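Cadherin-related family member 2 (Mus musculus, PDB 5CYX) probably joins neighbouring microvilli through calcium-dependent heterophilic adhesion with CDHR5, its extracellular cadherin repeats forming the contact and so controlling brush-border packing. Local coordinates at residues 301-306 with 311-316; 242-247 with 257-262; 48-53 with 72-77; 127-132 with 140-145. All coordinates share one frame; numbering follows the deposited sequence.

The four contacts are spread over three consecutive cadherin repeats: interaction 3 in the first, interaction 4 in the second, interactions 1 and 2 in the third. Interaction 3 is the buried one, purely apolar and aromatic, joining the two sheets of its sandwich. Interactions 2 and 4 are equivalents in successive repeats, each partly buried and each sending a tyrosine hydroxyl across to a backbone N-H. Interaction 1 is instead a backbone-bonded hairpin within one sheet. It touches interaction 2, A302 packing on A246 and V257. Calcium enters where interactions 1 and 4 reach the ends of their repeats, through E304 and D131.

Interaction 1 of 4, residues 301-306 with 311-316; sequences TATEKN and GQEAKA. With CA (calcium ion), chain F.
The flat carboxylate of E304 has the methyl group of A314 over one face, CB standing 3.6 Å from CD, while both of its oxygens grip a calcium ion, OE1 at 2.4 Å and OE2 at 2.5 Å. This is the loop end of the beta hairpin formed by strands 295-304 and 315-324, neighbours in one sheet of the third cadherin repeat, a Greek-key beta sandwich. The E304 side chain leaves with CG beside its backbone N (chi1 -68°) and runs on extended, which carries the carboxylate past A314 to the metal. L218, D248, D250 and two waters complete the site. Glutamate suits the place because its extended chain carries a two-oxygen carboxylate out to the metal, and alanine because a single methyl can sit close over the carboxylate face.

The hairpin itself is held by the backbone. A302 and A316 form an antiparallel hydrogen-bonded pair, A302 N giving its hydrogen to A316 O at 2.8 Å and A316 N returning one to A302 O. E304 N adds a nearly straight bond to A314 O. Between them T303 and K315 are a non-hydrogen-bonded pair whose side chains run alongside each other, OG1 of T303 3.7 Å from CG of K315. Only the aliphatic part of the lysine takes part here, its end leading away. The hydroxyl of T301 bonds to S262 on the next strand. Where the strands part, one water accepts from A314 N at 2.7 Å and donates to the carbonyl oxygens of E304 and N306.

Interaction 2 of 4, residues 242-247 with 257-262; sequences LTVEAV and VTYSVS
Y259 reaches across from strand 257-262 like a peg, and its hydroxyl lodges against the backbone of E245 and A246. The notch that receives it lies where the other strand is interrupted, between 242-243 and 246-247. There A246 N points at the oxygen from the edge of the ring, near its plane, and the bond is nearly straight: A246 N to Y259 OH 2.9 Å, 174° at the hydrogen. The alpha carbon of E245 also closes on the hydroxyl, CA to OH 3.4 Å.

Farther back along the peg, small apolar groups fit round the ring. CB of A246 rests 4.1 Å from CE2 of Y259, and a branch of V244 comes near CD2 more loosely. Alanine suits the first place, since its single methyl fits beside a ring whose hydroxyl has to come close to the backbone. In the cadherin beta sandwich these strands belong to opposite sheets, so the tyrosine bridges the interior, with A302 and I272 also packing on it.

V257 fills the hollow beside the ring. CG1 is anti to its backbone N (chi1 171°) and sits over one face of Y259, 3.8 Å above the plane toward the rim, while CG2 turns to A246 O, also 3.8 Å away. A phenylalanine in place of Y259 would still fill much of the space, but it would probably leave the inward-pointing N-H of A246 without its acceptor. One residue earlier, E245 N is bonded to the hydroxyl of Y227.

Interaction 3 of 4, residues 48-53 with 72-77; sequences ASYFSV and PFFKIT
F74 faces Y50 and F51 across the interior of the first cadherin repeat, a beta sandwich in which strand 73-81 belongs to one sheet and strand 51-53 to the other. Along 72-77 the inward side chains that make the contact are F74 and I76, and F74 comes first. Its CG lies between the backbone N and the carbonyl carbon (chi1 60°), a setting that brings the far end of the ring, CE2 and CZ, up to the opposite segment. There it makes an offset stack with Y50: the planes are 19° apart, the centroids 4.3 Å, and CZ of F74 stands 3.7 Å from CG of Y50. The edge of the F74 ring meets F51, CE2 to CE2 at 4.0 Å. Flat aromatic groups suit this place because one ring can serve two neighbours, by a face and by an edge.

L66 and V71 also pack against Y50, which closes a short 3-10 turn in which F51 N bonds to A48 O. With an alanine at Y50, the covered face of F74 would probably lose its stacking partner and the ring would be freer to shift.

Beyond K75, whose carbonyl is bonded to N47, I76 is the next inward residue. Its branched side chain crosses F51 at about a right angle. CG2 meets the rim of that ring near its plane, 4.0 Å from CE2 of F51, while CD1 stands well out of the plane, 4.1 Å from the same CE2.

Interaction 4 of 4, residues 127-132 with 140-145; sequences VLAEDK and VQYFIE. With CA (calcium ion), chain D.
With CG set beside its backbone N (chi1 -59°), Y142 aims its ring at segment 127-132, and its hydroxyl meets A129. The bond from A129 N to Y142 OH is 2.9 Å long and nearly straight, 176° at the hydrogen, with the donor at the ring edge. Tyrosine suits the place because its length spans the gap and its hydroxyl satisfies a backbone N-H. CG2 of V127 lies 4.2 Å from CD2 of that ring, and CG1 of V140 sits over one of its faces, toward the rim. The same V140 branch touches the small methyl of A129, CG1 to CB 4.1 Å, while CG2 packs on D131, 3.9 Å from CB.

D131 has CG anti to its backbone N (chi1 -176°), which turns the carboxylate to a calcium ion held by OD1 at 2.5 Å and OD2 at 2.3 Å. N99, N101, D133, A137 and D189 complete this site, at the junction of the first and second cadherin repeats. V140 and Y142 lie on the outermost strand 140-148 of its sheet, beside strand 180-189, whose A187 packs on A129 and V140, while I160 of strand 158-160 packs on Y142.

Interaction 1 of 4, residues 301-306 with 311-316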
loop_
_atom_site.group_PDB
_atom_site.type_symbol
_atom_site.label_atom_id
_atom_site.label_comp_id
_atom_site.label_asym_id
_atom_site.label_seq_id
_atom_site.Cartn_x
_atom_site.Cartn_y
_atom_site.Cartn_z
ATOM N N THR A 301 24.479 36.873 11.887
ATOM C CA THR A 301 23.942 35.527 11.841
ATOM C C THR A 301 22.737 35.511 12.766
ATOM O O THR A 301 22.833 35.985 13.884
ATOM C CB THR A 301 24.991 34.505 12.319
ATOM O OG1 THR A 301 26.080 34.502 11.394
ATOM C CG2 THR A 301 24.420 33.109 12.416
ATOM N N ALA A 302 21.610 35.022 12.252
ATOM C CA ALA A 302 20.378 34.847 12.994
ATOM C C ALA A 302 20.206 33.362 13.212
ATOM O O ALA A 302 20.352 32.591 12.291
ATOM C CB ALA A 302 19.203 35.401 12.201
ATOM N N THR A 303 19.864 32.976 14.430
ATOM C CA THR A 303 19.734 31.579 14.826
ATOM C C THR A 303 18.427 31.435 15.613
ATOM O O THR A 303 18.170 32.198 16.553
ATOM C CB THR A 303 20.912 31.156 15.733
ATOM O OG1 THR A 303 22.156 31.512 15.121
ATOM C CG2 THR A 303 20.904 29.686 15.996
ATOM N N GLU A 304 17.608 30.462 15.224
ATOM C CA GLU A 304 16.399 30.136 15.950
ATOM C C GLU A 304 16.783 29.608 17.315
ATOM O O GLU A 304 17.868 29.079 17.505
ATOM C CB GLU A 304 15.537 29.145 15.179
ATOM C CG GLU A 304 14.964 29.774 13.914
ATOM C CD GLU A 304 14.157 28.837 13.035
ATOM O OE1 GLU A 304 13.707 27.780 13.483
ATOM O OE2 GLU A 304 13.886 29.191 11.884
ATOM N N LYS A 305 15.898 29.764 18.277
ATOM C CA LYS A 305 16.231 29.380 19.639
ATOM C C LYS A 305 16.191 27.884 19.829
ATOM O O LYS A 305 16.978 27.349 20.578
ATOM C CB LYS A 305 15.332 30.093 20.640
ATOM C CG LYS A 305 15.736 31.557 20.819
ATOM C CD LYS A 305 15.168 32.202 22.087
ATOM C CE LYS A 305 15.901 31.777 23.344
ATOM N NZ LYS A 305 15.233 32.357 24.547
ATOM N N ASN A 306 15.285 27.210 19.139
ATOM C CA ASN A 306 15.184 25.766 19.199
ATOM C C ASN A 306 15.839 25.117 17.989
ATOM O O ASN A 306 15.917 25.714 16.906
ATOM C CB ASN A 306 13.718 25.350 19.296
ATOM C CG ASN A 306 13.063 25.906 20.550
ATOM O OD1 ASN A 306 12.434 26.965 20.534
ATOM N ND2 ASN A 306 13.293 25.242 21.658
ATOM N N GLY A 311 17.987 18.019 14.845
ATOM C CA GLY A 311 18.852 18.312 15.972
ATOM C C GLY A 311 19.971 19.298 15.689
ATOM O O GLY A 311 20.988 19.283 16.375
ATOM N N GLN A 312 19.788 20.181 14.710
ATOM C CA GLN A 312 20.795 21.190 14.391
ATOM C C GLN A 312 20.239 22.605 14.480
ATOM O O GLN A 312 19.035 22.810 14.535
ATOM C CB GLN A 312 21.314 20.980 12.979
ATOM C CG GLN A 312 21.857 19.591 12.694
ATOM C CD GLN A 312 21.981 19.329 11.202
ATOM O OE1 GLN A 312 23.081 19.131 10.690
ATOM N NE2 GLN A 312 20.846 19.347 10.487
ATOM N N GLU A 313 21.149 23.567 14.424
ATOM C CA GLU A 313 20.811 24.984 14.397
ATOM C C GLU A 313 20.206 25.421 13.071
ATOM O O GLU A 313 20.690 25.055 12.020
ATOM C CB GLU A 313 22.027 25.849 14.687
ATOM C CG GLU A 313 22.614 25.579 16.047
ATOM C CD GLU A 313 23.594 26.630 16.482
ATOM O OE1 GLU A 313 24.228 27.257 15.619
ATOM O OE2 GLU A 313 23.715 26.831 17.708
ATOM N N ALA A 314 19.122 26.194 13.168
ATOM C CA ALA A 314 18.445 26.795 12.041
ATOM C C ALA A 314 18.917 28.228 12.030
ATOM O O ALA A 314 18.577 29.003 12.943
ATOM C CB ALA A 314 16.939 26.713 12.231
ATOM N N LYS A 315 19.703 28.559 11.006
ATOM C CA LYS A 315 20.453 29.810 10.915
ATOM C C LYS A 315 20.334 30.444 9.555
ATOM O O LYS A 315 20.039 29.779 8.576
ATOM C CB LYS A 315 21.951 29.566 11.114
ATOM C CG LYS A 315 22.355 28.937 12.446
ATOM C CD LYS A 315 23.875 28.785 12.524
ATOM C CE LYS A 315 24.361 27.649 11.637
ATOM N NZ LYS A 315 25.841 27.680 11.510
ATOM N N ALA A 316 20.640 31.725 9.504
ATOM C CA ALA A 316 20.858 32.441 8.243
ATOM C C ALA A 316 21.798 33.582 8.536
ATOM O O ALA A 316 21.916 34.021 9.693
ATOM C CB ALA A 316 19.553 32.962 7.670
HETATM CA CA CA F . 12.430 27.236 11.527
HETATM O O HOH W 1 18.418 26.743 15.763
HETATM O O HOH W 2 13.832 25.134 11.836
HETATM O O HOH W 3 10.959 26.704 13.473
#

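Interaction 2 of 4, residues 242-247 with 257-262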
loop_
_atom_site.group_PDB
_atom_site.type_symbol
_atom_site.label_atom_id
_atom_site.label_comp_id
_atom_site.label_asym_id
_atom_site.label_seq_id
_atom_site.Cartn_x
_atom_site.Cartn_y
_atom_site.Cartn_z
ATOM N N LEU A 242 21.487 50.392 14.134
ATOM C CA LEU A 242 20.262 49.975 13.437
ATOM C C LEU A 242 19.753 48.640 13.947
ATOM O O LEU A 242 20.487 47.880 14.600
ATOM C CB LEU A 242 20.466 49.867 11.925
ATOM C CG LEU A 242 21.179 48.624 11.375
ATOM C CD1 LEU A 242 20.949 48.532 9.883
ATOM C CD2 LEU A 242 22.663 48.636 11.729
ATOM N N THR A 243 18.504 48.358 13.594
ATOM C CA THR A 243 17.853 47.104 13.892
ATOM C C THR A 243 17.733 46.268 12.629
ATOM O O THR A 243 17.228 46.751 11.610
ATOM C CB THR A 243 16.452 47.369 14.425
ATOM O OG1 THR A 243 16.557 48.383 15.419
ATOM C CG2 THR A 243 15.824 46.081 15.034
ATOM N N VAL A 244 18.196 45.020 12.701
ATOM C CA VAL A 244 17.888 44.024 11.675
ATOM C C VAL A 244 16.879 43.055 12.246
ATOM O O VAL A 244 16.746 42.935 13.461
ATOM C CB VAL A 244 19.126 43.258 11.158
ATOM C CG1 VAL A 244 20.051 44.205 10.416
ATOM C CG2 VAL A 244 19.893 42.568 12.272
ATOM N N GLU A 245 16.179 42.372 11.351
ATOM C CA GLU A 245 15.202 41.377 11.711
ATOM C C GLU A 245 15.246 40.190 10.744
ATOM O O GLU A 245 15.330 40.354 9.531
ATOM C CB GLU A 245 13.813 41.997 11.745
ATOM C CG GLU A 245 12.776 41.105 12.420
ATOM C CD GLU A 245 11.390 41.720 12.466
ATOM O OE1 GLU A 245 10.472 41.064 12.987
ATOM O OE2 GLU A 245 11.201 42.853 11.981
ATOM N N ALA A 246 15.259 38.996 11.317
ATOM C CA ALA A 246 15.038 37.754 10.613
ATOM C C ALA A 246 13.927 37.035 11.297
ATOM O O ALA A 246 13.787 37.135 12.511
ATOM C CB ALA A 246 16.286 36.919 10.635
ATOM N N VAL A 247 13.113 36.318 10.539
ATOM C CA VAL A 247 11.974 35.604 11.123
ATOM C C VAL A 247 11.949 34.163 10.656
ATOM O O VAL A 247 12.418 33.831 9.559
ATOM C CB VAL A 247 10.617 36.282 10.799
ATOM C CG1 VAL A 247 10.604 37.726 11.310
ATOM C CG2 VAL A 247 10.329 36.270 9.314
ATOM N N VAL A 257 14.042 34.367 17.377
ATOM C CA VAL A 257 15.363 34.406 16.765
ATOM C C VAL A 257 16.336 35.251 17.577
ATOM O O VAL A 257 15.957 36.303 18.063
ATOM C CB VAL A 257 15.276 34.956 15.317
ATOM C CG1 VAL A 257 16.655 35.189 14.768
ATOM C CG2 VAL A 257 14.506 33.993 14.455
ATOM N N THR A 258 17.585 34.790 17.695
ATOM C CA THR A 258 18.664 35.605 18.237
ATOM C C THR A 258 19.708 35.855 17.174
ATOM O O THR A 258 19.664 35.270 16.103
ATOM C CB THR A 258 19.315 34.981 19.470
ATOM O OG1 THR A 258 19.903 33.735 19.116
ATOM C CG2 THR A 258 18.300 34.740 20.519
ATOM N N TYR A 259 20.636 36.757 17.467
ATOM C CA TYR A 259 21.568 37.273 16.465
ATOM C C TYR A 259 22.945 37.285 17.082
ATOM O O TYR A 259 23.083 37.392 18.270
ATOM C CB TYR A 259 21.181 38.712 16.059
ATOM C CG TYR A 259 19.736 38.831 15.598
ATOM C CD1 TYR A 259 18.679 39.065 16.499
ATOM C CD2 TYR A 259 19.425 38.696 14.280
ATOM C CE1 TYR A 259 17.353 39.145 16.051
ATOM C CE2 TYR A 259 18.129 38.773 13.838
ATOM C CZ TYR A 259 17.102 39.010 14.690
ATOM O OH TYR A 259 15.846 39.052 14.126
ATOM N N SER A 260 23.970 37.152 16.262
ATOM C CA SER A 260 25.359 37.388 16.675
ATOM C C SER A 260 26.108 37.914 15.446
ATOM O O SER A 260 25.691 37.683 14.336
ATOM C CB SER A 260 26.003 36.098 17.191
ATOM O OG SER A 260 25.864 35.057 16.224
ATOM N N VAL A 261 27.156 38.683 15.696
ATOM C CA VAL A 261 28.060 39.155 14.690
ATOM C C VAL A 261 29.055 38.022 14.512
ATOM O O VAL A 261 29.815 37.692 15.434
ATOM C CB VAL A 261 28.779 40.440 15.112
ATOM C CG1 VAL A 261 29.791 40.851 14.044
ATOM C CG2 VAL A 261 27.756 41.538 15.312
ATOM N N SER A 262 29.000 37.417 13.330
ATOM C CA SER A 262 29.801 36.243 12.993
ATOM C C SER A 262 31.130 36.625 12.332
ATOM O O SER A 262 32.040 35.795 12.254
ATOM C CB SER A 262 28.990 35.304 12.081
ATOM O OG SER A 262 28.108 36.028 11.230
#

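Interaction 3 of 4, residues 48-53 with 72-77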
loop_
_atom_site.group_PDB
_atom_site.type_symbol
_atom_site.label_atom_id
_atom_site.label_comp_id
_atom_site.label_asym_id
_atom_site.label_seq_id
_atom_site.Cartn_x
_atom_site.Cartn_y
_atom_site.Cartn_z
ATOM N N ALA A 48 -47.111 -19.418 7.720
ATOM C CA ALA A 48 -48.231 -19.283 6.761
ATOM C C ALA A 48 -48.434 -17.884 6.216
ATOM O O ALA A 48 -48.875 -17.741 5.084
ATOM C CB ALA A 48 -49.555 -19.748 7.382
ATOM N N SER A 49 -48.100 -16.862 6.986
ATOM C CA SER A 49 -48.420 -15.476 6.602
ATOM C C SER A 49 -47.503 -14.905 5.524
ATOM O O SER A 49 -47.748 -13.836 5.018
ATOM C CB SER A 49 -48.385 -14.560 7.831
ATOM O OG SER A 49 -47.076 -14.529 8.369
ATOM N N TYR A 50 -46.432 -15.610 5.179
ATOM C CA TYR A 50 -45.640 -15.237 4.038
ATOM C C TYR A 50 -46.374 -15.432 2.723
ATOM O O TYR A 50 -45.975 -14.834 1.712
ATOM C CB TYR A 50 -44.335 -16.064 3.973
ATOM C CG TYR A 50 -43.245 -15.541 4.845
ATOM C CD1 TYR A 50 -42.497 -14.440 4.461
ATOM C CD2 TYR A 50 -42.963 -16.132 6.067
ATOM C CE1 TYR A 50 -41.474 -13.943 5.263
ATOM C CE2 TYR A 50 -41.948 -15.649 6.876
ATOM C CZ TYR A 50 -41.198 -14.560 6.461
ATOM O OH TYR A 50 -40.164 -14.105 7.248
ATOM N N PHE A 51 -47.396 -16.289 2.700
ATOM C CA PHE A 51 -48.117 -16.555 1.462
ATOM C C PHE A 51 -49.615 -16.427 1.575
ATOM O O PHE A 51 -50.173 -16.498 2.657
ATOM C CB PHE A 51 -47.773 -17.923 0.968
ATOM C CG PHE A 51 -46.293 -18.119 0.756
ATOM C CD1 PHE A 51 -45.647 -17.481 -0.293
ATOM C CD2 PHE A 51 -45.538 -18.897 1.645
ATOM C CE1 PHE A 51 -44.276 -17.645 -0.495
ATOM C CE2 PHE A 51 -44.174 -19.055 1.464
ATOM C CZ PHE A 51 -43.536 -18.432 0.377
ATOM N N SER A 52 -50.230 -16.198 0.423
ATOM C CA SER A 52 -51.662 -16.118 0.255
ATOM C C SER A 52 -51.979 -17.112 -0.839
ATOM O O SER A 52 -51.496 -16.952 -1.957
ATOM C CB SER A 52 -52.030 -14.720 -0.214
ATOM O OG SER A 52 -53.340 -14.685 -0.752
ATOM N N VAL A 53 -52.772 -18.131 -0.526
ATOM C CA VAL A 53 -53.077 -19.222 -1.491
ATOM C C VAL A 53 -54.503 -19.113 -2.035
ATOM O O VAL A 53 -55.450 -18.894 -1.285
ATOM C CB VAL A 53 -52.969 -20.588 -0.816
ATOM C CG1 VAL A 53 -53.226 -21.707 -1.816
ATOM C CG2 VAL A 53 -51.598 -20.748 -0.174
ATOM N N PRO A 72 -33.218 -16.122 6.228
ATOM C CA PRO A 72 -32.620 -16.715 5.039
ATOM C C PRO A 72 -33.326 -17.975 4.469
ATOM O O PRO A 72 -33.230 -18.240 3.244
ATOM C CB PRO A 72 -31.185 -17.026 5.481
ATOM C CG PRO A 72 -31.228 -17.093 6.956
ATOM C CD PRO A 72 -32.320 -16.164 7.395
ATOM N N PHE A 73 -34.010 -18.722 5.338
ATOM C CA PHE A 73 -34.808 -19.873 4.944
ATOM C C PHE A 73 -35.897 -20.078 5.964
ATOM O O PHE A 73 -35.789 -19.592 7.083
ATOM C CB PHE A 73 -33.919 -21.150 4.769
ATOM C CG PHE A 73 -33.233 -21.594 6.035
ATOM C CD1 PHE A 73 -31.995 -21.065 6.395
ATOM C CD2 PHE A 73 -33.843 -22.508 6.893
ATOM C CE1 PHE A 73 -31.363 -21.444 7.596
ATOM C CE2 PHE A 73 -33.229 -22.894 8.107
ATOM C CZ PHE A 73 -31.995 -22.345 8.468
ATOM N N PHE A 74 -36.957 -20.773 5.591
ATOM C CA PHE A 74 -37.987 -21.163 6.547
ATOM C C PHE A 74 -38.849 -22.274 5.949
ATOM O O PHE A 74 -38.813 -22.493 4.750
ATOM C CB PHE A 74 -38.841 -19.959 6.964
ATOM C CG PHE A 74 -39.549 -19.296 5.809
ATOM C CD1 PHE A 74 -38.927 -18.289 5.077
ATOM C CD2 PHE A 74 -40.818 -19.688 5.440
ATOM C CE1 PHE A 74 -39.568 -17.686 4.000
ATOM C CE2 PHE A 74 -41.476 -19.072 4.372
ATOM C CZ PHE A 74 -40.840 -18.082 3.642
ATOM N N LYS A 75 -39.569 -22.999 6.791
ATOM C CA LYS A 75 -40.477 -24.080 6.370
ATOM C C LYS A 75 -41.940 -23.635 6.268
ATOM O O LYS A 75 -42.434 -22.808 7.074
ATOM C CB LYS A 75 -40.486 -25.231 7.392
ATOM C CG LYS A 75 -39.246 -26.048 7.392
ATOM C CD LYS A 75 -39.310 -27.194 8.422
ATOM C CE LYS A 75 -37.916 -27.824 8.579
ATOM N NZ LYS A 75 -37.133 -27.880 7.287
ATOM N N ILE A 76 -42.649 -24.287 5.360
ATOM C CA ILE A 76 -44.097 -24.145 5.290
ATOM C C ILE A 76 -44.735 -25.517 5.221
ATOM O O ILE A 76 -44.104 -26.468 4.835
ATOM C CB ILE A 76 -44.546 -23.296 4.075
ATOM C CG1 ILE A 76 -43.899 -23.809 2.785
ATOM C CG2 ILE A 76 -44.175 -21.856 4.310
ATOM C CD1 ILE A 76 -44.420 -23.157 1.509
ATOM N N THR A 77 -45.990 -25.599 5.611
ATOM C CA THR A 77 -46.773 -26.803 5.430
ATOM C C THR A 77 -47.809 -26.517 4.325
ATOM O O THR A 77 -48.604 -25.562 4.425
ATOM C CB THR A 77 -47.427 -27.253 6.770
ATOM O OG1 THR A 77 -46.388 -27.532 7.726
ATOM C CG2 THR A 77 -48.262 -28.503 6.590
#

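Interaction 4 of 4, residues 127-132 with 140-145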
loop_
_atom_site.group_PDB
_atom_site.type_symbol
_atom_site.label_atom_id
_atom_site.label_comp_id
_atom_site.label_asym_id
_atom_site.label_seq_id
_atom_site.Cartn_x
_atom_site.Cartn_y
_atom_site.Cartn_z
ATOM N N VAL A 127 -10.965 4.555 7.555
ATOM C CA VAL A 127 -12.412 4.474 7.709
ATOM C C VAL A 127 -12.904 3.026 7.498
ATOM O O VAL A 127 -12.216 2.188 6.896
ATOM C CB VAL A 127 -13.123 5.458 6.764
ATOM C CG1 VAL A 127 -12.815 6.894 7.194
ATOM C CG2 VAL A 127 -12.705 5.249 5.301
ATOM N N LEU A 128 -14.096 2.731 8.002
ATOM C CA LEU A 128 -14.694 1.408 7.832
ATOM C C LEU A 128 -16.148 1.552 7.430
ATOM O O LEU A 128 -16.936 2.181 8.138
ATOM C CB LEU A 128 -14.611 0.619 9.141
ATOM C CG LEU A 128 -15.055 -0.843 9.053
ATOM C CD1 LEU A 128 -14.183 -1.632 8.055
ATOM C CD2 LEU A 128 -15.047 -1.467 10.445
ATOM N N ALA A 129 -16.511 0.957 6.298
ATOM C CA ALA A 129 -17.928 0.858 5.960
ATOM C C ALA A 129 -18.303 -0.594 5.942
ATOM O O ALA A 129 -17.485 -1.435 5.633
ATOM C CB ALA A 129 -18.262 1.547 4.655
ATOM N N GLU A 130 -19.542 -0.877 6.317
ATOM C CA GLU A 130 -20.035 -2.255 6.317
ATOM C C GLU A 130 -21.280 -2.295 5.474
ATOM O O GLU A 130 -22.040 -1.341 5.439
ATOM C CB GLU A 130 -20.341 -2.702 7.763
ATOM C CG GLU A 130 -19.063 -2.837 8.560
ATOM C CD GLU A 130 -19.305 -2.994 10.039
ATOM O OE1 GLU A 130 -20.113 -2.193 10.624
ATOM O OE2 GLU A 130 -18.667 -3.899 10.604
ATOM N N ASP A 131 -21.468 -3.417 4.817
ATOM C CA ASP A 131 -22.590 -3.638 3.923
ATOM C C ASP A 131 -23.148 -4.988 4.303
ATOM O O ASP A 131 -22.439 -5.984 4.239
ATOM C CB ASP A 131 -22.117 -3.642 2.469
ATOM C CG ASP A 131 -23.249 -3.784 1.460
ATOM O OD1 ASP A 131 -24.128 -4.651 1.580
ATOM O OD2 ASP A 131 -23.237 -3.052 0.444
ATOM N N LYS A 132 -24.423 -5.010 4.665
ATOM C CA LYS A 132 -25.049 -6.233 5.203
ATOM C C LYS A 132 -25.280 -7.368 4.219
ATOM O O LYS A 132 -25.573 -8.470 4.648
ATOM C CB LYS A 132 -26.356 -5.884 5.880
ATOM C CG LYS A 132 -26.117 -5.004 7.094
ATOM C CD LYS A 132 -26.849 -5.544 8.306
ATOM C CE LYS A 132 -28.347 -5.230 8.248
ATOM N NZ LYS A 132 -29.172 -6.284 8.936
ATOM N N VAL A 140 -16.959 -4.449 0.305
ATOM C CA VAL A 140 -16.802 -3.019 0.261
ATOM C C VAL A 140 -15.474 -2.559 -0.381
ATOM O O VAL A 140 -14.420 -3.111 -0.099
ATOM C CB VAL A 140 -16.985 -2.423 1.668
ATOM C CG1 VAL A 140 -16.978 -0.908 1.591
ATOM C CG2 VAL A 140 -18.315 -2.903 2.253
ATOM N N GLN A 141 -15.563 -1.594 -1.298
ATOM C CA GLN A 141 -14.415 -0.920 -1.888
ATOM C C GLN A 141 -14.528 0.545 -1.523
ATOM O O GLN A 141 -15.653 1.040 -1.320
ATOM C CB GLN A 141 -14.433 -1.040 -3.427
ATOM C CG GLN A 141 -14.794 -2.424 -3.950
ATOM C CD GLN A 141 -14.316 -2.675 -5.384
ATOM O OE1 GLN A 141 -14.743 -3.641 -6.055
ATOM N NE2 GLN A 141 -13.399 -1.842 -5.853
ATOM N N TYR A 142 -13.387 1.226 -1.446
ATOM C CA TYR A 142 -13.315 2.639 -1.104
ATOM C C TYR A 142 -12.762 3.520 -2.204
ATOM O O TYR A 142 -11.894 3.106 -2.951
ATOM C CB TYR A 142 -12.425 2.823 0.116
ATOM C CG TYR A 142 -12.945 2.048 1.294
ATOM C CD1 TYR A 142 -12.585 0.710 1.486
ATOM C CD2 TYR A 142 -13.794 2.651 2.229
ATOM C CE1 TYR A 142 -13.089 -0.004 2.572
ATOM C CE2 TYR A 142 -14.294 1.951 3.296
ATOM C CZ TYR A 142 -13.926 0.645 3.492
ATOM O OH TYR A 142 -14.434 -0.040 4.565
ATOM N N PHE A 143 -13.205 4.773 -2.214
ATOM C CA PHE A 143 -12.806 5.742 -3.245
ATOM C C PHE A 143 -12.648 7.121 -2.651
ATOM O O PHE A 143 -13.451 7.522 -1.796
ATOM C CB PHE A 143 -13.852 5.850 -4.361
ATOM C CG PHE A 143 -14.172 4.573 -4.970
ATOM C CD1 PHE A 143 -13.427 4.101 -6.076
ATOM C CD2 PHE A 143 -15.173 3.785 -4.438
ATOM C CE1 PHE A 143 -13.729 2.865 -6.628
ATOM C CE2 PHE A 143 -15.457 2.538 -4.969
ATOM C CZ PHE A 143 -14.729 2.075 -6.085
ATOM N N ILE A 144 -11.606 7.822 -3.100
ATOM C CA ILE A 144 -11.425 9.218 -2.817
ATOM C C ILE A 144 -12.100 9.981 -3.938
ATOM O O ILE A 144 -11.638 9.918 -5.069
ATOM C CB ILE A 144 -9.940 9.624 -2.716
ATOM C CG1 ILE A 144 -9.323 8.993 -1.461
ATOM C CG2 ILE A 144 -9.800 11.154 -2.644
ATOM C CD1 ILE A 144 -7.812 9.083 -1.440
ATOM N N GLU A 145 -13.171 10.690 -3.629
ATOM C CA GLU A 145 -13.932 11.437 -4.639
ATOM C C GLU A 145 -13.326 12.799 -4.949
ATOM O O GLU A 145 -13.183 13.154 -6.114
ATOM C CB GLU A 145 -15.403 11.601 -4.228
ATOM C CG GLU A 145 -16.215 10.310 -4.292
ATOM C CD GLU A 145 -16.399 9.795 -5.715
ATOM O OE1 GLU A 145 -17.207 10.400 -6.482
ATOM O OE2 GLU A 145 -15.702 8.804 -6.093
HETATM CA CA CA D . -24.747 -4.250 -0.851
#